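Local coordinates for major capsid protein (Faustovirus, PDB 5J7O) that builds the capsid of a large double-stranded DNA virus, probably as trimers of double jelly-roll subunits, at residues Thr84-Gln95 with Tyr317-Gln328. Numbering follows the deposited sequence.
Sequences TYNSTIQFSIPQ and YGQRFITVDIEQ
Ile89 pairs with Val324 and Phe91 with Ile322 as hydrogen-bonded antiparallel pairs, joining strand 88-92 to strand 320-326 in one four-stranded sheet of a jelly-roll of this double jelly-roll capsid protein. Strand 88-92 is the outermost strand of that sheet within the chain, although Gln90 also bonds through its backbone to Asn79; strand 186-193 flanks 320-326 across from it. The residues alternate between two faces. Ile89, Phe91, Ile322 and Val324 turn inward, where branched and aromatic side chains suit the sandwich core: Ile89 and Phe91 meet Ile392 and Leu394 of strand 389-401, and Ile322 meets Met103. Ile326 extends this apolar row, its CG1 lying 3.6 Å from Ile89 CD1.

On the other face polar groups mix with one ring. Gln90 has its CG anti to the backbone N (chi1 -172°), which carries the amide across to Phe321; NE2 sits over a face of that ring and the two planes are only 16° apart, while CD comes within 3.5 Å of Phe321 CD1. Glutamine suits this place because its flat amide can lie along the ring while NE2 still makes a weak bond to Thr323 OG1. Ser92 OG, bonded to Asn79, approaches Phe321 CE1 at 3.2 Å. Farther along, Thr88 and Asp325 form a short polar pair fit for a solvent-accessible face, Thr88 OG1 donating to Asp325 OD1 (2.9 Å) from above the carboxylate plane.

Past the last pair, Ser92 with Phe321, the Arg320 side chain takes over from the backbone ladder. Its chain extends from CG to NE, crossing Ile93 at about a right angle. Arginine suits this buried spot because its several N-H groups serve different oxygens: NH1 bonds the carbonyl Ile315 O and the hydroxyl Ser312 OG, whereas NE and NH2 both grip Ile93 O from the same face of its carbonyl plane, at 3.0 Å from NE and 3.2 Å from NH2.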
loop_
_atom_site.group_PDB
_atom_site.type_symbol
_atom_site.label_atom_id
_atom_site.label_comp_id
_atom_site.label_asym_id
_atom_site.label_seq_id
_atom_site.Cartn_x
_atom_site.Cartn_y
_atom_site.Cartn_z
ATOM N N THR B 84 -36.271 -7.813 -2.585
ATOM C CA THR B 84 -35.753 -9.165 -2.742
ATOM C C THR B 84 -34.647 -9.161 -3.787
ATOM O O THR B 84 -34.487 -8.202 -4.549
ATOM C CB THR B 84 -36.843 -10.164 -3.171
ATOM O OG1 THR B 84 -37.377 -9.779 -4.444
ATOM C CG2 THR B 84 -37.970 -10.227 -2.148
ATOM N N TYR B 85 -33.879 -10.249 -3.811
ATOM C CA TYR B 85 -32.972 -10.497 -4.921
ATOM C C TYR B 85 -33.760 -10.610 -6.224
ATOM O O TYR B 85 -34.946 -10.952 -6.235
ATOM C CB TYR B 85 -32.180 -11.789 -4.708
ATOM C CG TYR B 85 -31.052 -11.728 -3.699
ATOM C CD1 TYR B 85 -29.812 -11.199 -4.041
ATOM C CD2 TYR B 85 -31.212 -12.244 -2.418
ATOM C CE1 TYR B 85 -28.774 -11.162 -3.127
ATOM C CE2 TYR B 85 -30.179 -12.209 -1.498
ATOM C CZ TYR B 85 -28.963 -11.668 -1.857
ATOM O OH TYR B 85 -27.934 -11.633 -0.944
ATOM N N ASN B 86 -33.078 -10.325 -7.335
ATOM C CA ASN B 86 -33.624 -10.547 -8.676
ATOM C C ASN B 86 -34.937 -9.787 -8.874
ATOM O O ASN B 86 -35.958 -10.353 -9.271
ATOM C CB ASN B 86 -33.808 -12.045 -8.940
ATOM C CG ASN B 86 -34.091 -12.355 -10.397
ATOM O OD1 ASN B 86 -33.545 -11.719 -11.299
ATOM N ND2 ASN B 86 -34.954 -13.337 -10.635
ATOM N N SER B 87 -34.906 -8.487 -8.591
ATOM C CA SER B 87 -36.107 -7.671 -8.688
ATOM C C SER B 87 -35.718 -6.230 -8.982
ATOM O O SER B 87 -34.542 -5.858 -8.951
ATOM C CB SER B 87 -36.943 -7.750 -7.405
ATOM O OG SER B 87 -36.255 -7.164 -6.313
ATOM N N THR B 88 -36.732 -5.420 -9.271
ATOM C CA THR B 88 -36.561 -3.995 -9.517
ATOM C C THR B 88 -37.039 -3.211 -8.303
ATOM O O THR B 88 -38.168 -3.400 -7.837
ATOM C CB THR B 88 -37.328 -3.557 -10.767
ATOM O OG1 THR B 88 -36.721 -4.135 -11.930
ATOM C CG2 THR B 88 -37.317 -2.043 -10.899
ATOM N N ILE B 89 -36.176 -2.337 -7.793
ATOM C CA ILE B 89 -36.468 -1.491 -6.643
ATOM C C ILE B 89 -36.470 -0.045 -7.119
ATOM O O ILE B 89 -35.549 0.381 -7.825
ATOM C CB ILE B 89 -35.440 -1.705 -5.519
ATOM C CG1 ILE B 89 -35.453 -3.164 -5.057
ATOM C CG2 ILE B 89 -35.706 -0.771 -4.357
ATOM C CD1 ILE B 89 -34.393 -3.483 -4.030
ATOM N N GLN B 90 -37.503 0.707 -6.742
ATOM C CA GLN B 90 -37.651 2.082 -7.200
ATOM C C GLN B 90 -37.890 3.010 -6.020
ATOM O O GLN B 90 -38.783 2.766 -5.203
ATOM C CB GLN B 90 -38.798 2.220 -8.203
ATOM C CG GLN B 90 -38.858 3.592 -8.852
ATOM C CD GLN B 90 -40.133 3.817 -9.634
ATOM O OE1 GLN B 90 -41.228 3.813 -9.072
ATOM N NE2 GLN B 90 -39.998 4.018 -10.940
ATOM N N PHE B 91 -37.099 4.077 -5.947
ATOM C CA PHE B 91 -37.273 5.133 -4.962
ATOM C C PHE B 91 -37.798 6.387 -5.646
ATOM O O PHE B 91 -37.383 6.717 -6.762
ATOM C CB PHE B 91 -35.954 5.476 -4.260
ATOM C CG PHE B 91 -35.287 4.309 -3.596
ATOM C CD1 PHE B 91 -34.426 3.491 -4.306
ATOM C CD2 PHE B 91 -35.498 4.047 -2.253
ATOM C CE1 PHE B 91 -33.801 2.422 -3.695
ATOM C CE2 PHE B 91 -34.876 2.979 -1.636
ATOM C CZ PHE B 91 -34.026 2.166 -2.358
ATOM N N SER B 92 -38.708 7.084 -4.977
ATOM C CA SER B 92 -38.997 8.459 -5.343
ATOM C C SER B 92 -37.977 9.378 -4.684
ATOM O O SER B 92 -37.485 9.104 -3.586
ATOM C CB SER B 92 -40.412 8.857 -4.921
ATOM O OG SER B 92 -41.389 8.204 -5.711
ATOM N N ILE B 93 -37.644 10.461 -5.374
ATOM C CA ILE B 93 -36.769 11.478 -4.797
ATOM C C ILE B 93 -37.665 12.497 -4.104
ATOM O O ILE B 93 -38.295 13.327 -4.776
ATOM C CB ILE B 93 -35.876 12.129 -5.865
ATOM C CG1 ILE B 93 -35.075 11.055 -6.603
ATOM C CG2 ILE B 93 -34.937 13.139 -5.224
ATOM C CD1 ILE B 93 -34.221 11.590 -7.730
ATOM N N PRO B 94 -37.762 12.465 -2.774
ATOM C CA PRO B 94 -38.734 13.318 -2.085
ATOM C C PRO B 94 -38.416 14.792 -2.261
ATOM O O PRO B 94 -37.287 15.189 -2.558
ATOM C CB PRO B 94 -38.602 12.897 -0.614
ATOM C CG PRO B 94 -37.892 11.578 -0.642
ATOM C CD PRO B 94 -36.993 11.635 -1.835
ATOM N N GLN B 95 -39.445 15.612 -2.078
ATOM C CA GLN B 95 -39.277 17.056 -2.103
ATOM C C GLN B 95 -38.789 17.515 -0.735
ATOM O O GLN B 95 -39.485 17.341 0.271
ATOM C CB GLN B 95 -40.588 17.739 -2.478
ATOM C CG GLN B 95 -40.418 19.160 -2.976
ATOM C CD GLN B 95 -41.624 19.644 -3.745
ATOM O OE1 GLN B 95 -41.720 19.448 -4.958
ATOM N NE2 GLN B 95 -42.556 20.281 -3.047
ATOM N N TYR B 317 -41.191 17.071 -8.916
ATOM C CA TYR B 317 -41.506 15.950 -8.043
ATOM C C TYR B 317 -42.676 15.150 -8.606
ATOM O O TYR B 317 -43.564 15.688 -9.272
ATOM C CB TYR B 317 -41.829 16.475 -6.641
ATOM C CG TYR B 317 -42.236 15.439 -5.617
ATOM C CD1 TYR B 317 -41.448 14.322 -5.372
ATOM C CD2 TYR B 317 -43.393 15.603 -4.865
ATOM C CE1 TYR B 317 -41.817 13.384 -4.424
ATOM C CE2 TYR B 317 -43.768 14.673 -3.916
ATOM C CZ TYR B 317 -42.976 13.567 -3.699
ATOM O OH TYR B 317 -43.348 12.638 -2.754
ATOM N N GLY B 318 -42.667 13.844 -8.338
ATOM C CA GLY B 318 -43.680 12.947 -8.850
ATOM C C GLY B 318 -43.353 12.311 -10.183
ATOM O O GLY B 318 -44.039 11.363 -10.584
ATOM N N GLN B 319 -42.331 12.805 -10.884
ATOM C CA GLN B 319 -41.893 12.238 -12.153
ATOM C C GLN B 319 -40.400 11.930 -12.141
ATOM O O GLN B 319 -39.803 11.730 -13.203
ATOM C CB GLN B 319 -42.232 13.185 -13.306
ATOM C CG GLN B 319 -42.112 14.654 -12.935
ATOM C CD GLN B 319 -42.113 15.566 -14.143
ATOM O OE1 GLN B 319 -41.119 16.234 -14.430
ATOM N NE2 GLN B 319 -43.234 15.611 -14.852
ATOM N N ARG B 320 -39.789 11.893 -10.959
ATOM C CA ARG B 320 -38.364 11.641 -10.800
ATOM C C ARG B 320 -38.173 10.423 -9.908
ATOM O O ARG B 320 -38.761 10.344 -8.823
ATOM C CB ARG B 320 -37.658 12.867 -10.211
ATOM C CG ARG B 320 -38.291 13.395 -8.931
ATOM C CD ARG B 320 -37.743 14.759 -8.548
ATOM N NE ARG B 320 -38.005 15.071 -7.146
ATOM C CZ ARG B 320 -37.781 16.257 -6.590
ATOM N NH1 ARG B 320 -37.298 17.253 -7.321
ATOM N NH2 ARG B 320 -38.044 16.449 -5.304
ATOM N N PHE B 321 -37.361 9.472 -10.365
ATOM C CA PHE B 321 -37.204 8.216 -9.649
ATOM C C PHE B 321 -35.774 7.715 -9.777
ATOM O O PHE B 321 -35.066 8.037 -10.735
ATOM C CB PHE B 321 -38.161 7.138 -10.172
ATOM C CG PHE B 321 -39.610 7.509 -10.077
ATOM C CD1 PHE B 321 -40.330 7.248 -8.923
ATOM C CD2 PHE B 321 -40.256 8.111 -11.144
ATOM C CE1 PHE B 321 -41.667 7.586 -8.835
ATOM C CE2 PHE B 321 -41.591 8.451 -11.060
ATOM C CZ PHE B 321 -42.297 8.188 -9.905
ATOM N N ILE B 322 -35.361 6.920 -8.793
ATOM C CA ILE B 322 -34.135 6.135 -8.859
ATOM C C ILE B 322 -34.547 4.670 -8.886
ATOM O O ILE B 322 -35.105 4.152 -7.911
ATOM C CB ILE B 322 -33.195 6.428 -7.682
ATOM C CG1 ILE B 322 -32.645 7.852 -7.779
ATOM C CG2 ILE B 322 -32.056 5.418 -7.651
ATOM C CD1 ILE B 322 -31.839 8.112 -9.036
ATOM N N THR B 323 -34.289 4.004 -10.007
ATOM C CA THR B 323 -34.644 2.605 -10.201
ATOM C C THR B 323 -33.379 1.760 -10.163
ATOM O O THR B 323 -32.373 2.112 -10.788
ATOM C CB THR B 323 -35.384 2.410 -11.527
ATOM O OG1 THR B 323 -36.698 2.972 -11.429
ATOM C CG2 THR B 323 -35.488 0.935 -11.881
ATOM N N VAL B 324 -33.427 0.654 -9.423
ATOM C CA VAL B 324 -32.274 -0.217 -9.232
ATOM C C VAL B 324 -32.695 -1.652 -9.515
ATOM O O VAL B 324 -33.629 -2.164 -8.886
ATOM C CB VAL B 324 -31.692 -0.101 -7.813
ATOM C CG1 VAL B 324 -30.496 -1.020 -7.664
ATOM C CG2 VAL B 324 -31.302 1.338 -7.504
ATOM N N ASP B 325 -32.011 -2.297 -10.458
ATOM C CA ASP B 325 -32.179 -3.723 -10.701
ATOM C C ASP B 325 -31.197 -4.495 -9.827
ATOM O O ASP B 325 -30.012 -4.152 -9.764
ATOM C CB ASP B 325 -31.957 -4.059 -12.175
ATOM C CG ASP B 325 -33.021 -3.462 -13.076
ATOM O OD1 ASP B 325 -34.104 -3.102 -12.566
ATOM O OD2 ASP B 325 -32.778 -3.358 -14.297
ATOM N N ILE B 326 -31.690 -5.532 -9.156
ATOM C CA ILE B 326 -30.912 -6.289 -8.183
ATOM C C ILE B 326 -30.532 -7.632 -8.792
ATOM O O ILE B 326 -31.376 -8.316 -9.384
ATOM C CB ILE B 326 -31.687 -6.473 -6.867
ATOM C CG1 ILE B 326 -32.026 -5.110 -6.264
ATOM C CG2 ILE B 326 -30.878 -7.297 -5.879
ATOM C CD1 ILE B 326 -30.811 -4.260 -5.957
ATOM N N GLU B 327 -29.262 -8.001 -8.646
ATOM C CA GLU B 327 -28.738 -9.246 -9.183
ATOM C C GLU B 327 -29.360 -10.449 -8.470
ATOM O O GLU B 327 -29.854 -10.353 -7.343
ATOM C CB GLU B 327 -27.213 -9.267 -9.043
ATOM C CG GLU B 327 -26.513 -10.480 -9.634
ATOM C CD GLU B 327 -26.701 -10.595 -11.132
ATOM O OE1 GLU B 327 -26.175 -9.732 -11.867
ATOM O OE2 GLU B 327 -27.379 -11.545 -11.576
ATOM N N GLN B 328 -29.347 -11.590 -9.157
ATOM C CA GLN B 328 -29.762 -12.843 -8.540
ATOM C C GLN B 328 -28.832 -13.195 -7.384
ATOM O O GLN B 328 -27.658 -12.814 -7.364
ATOM C CB GLN B 328 -29.764 -13.971 -9.573
ATOM C CG GLN B 328 -30.387 -13.601 -10.909
ATOM C CD GLN B 328 -30.326 -14.737 -11.913
ATOM O OE1 GLN B 328 -30.628 -15.884 -11.587
ATOM N NE2 GLN B 328 -29.927 -14.421 -13.139
#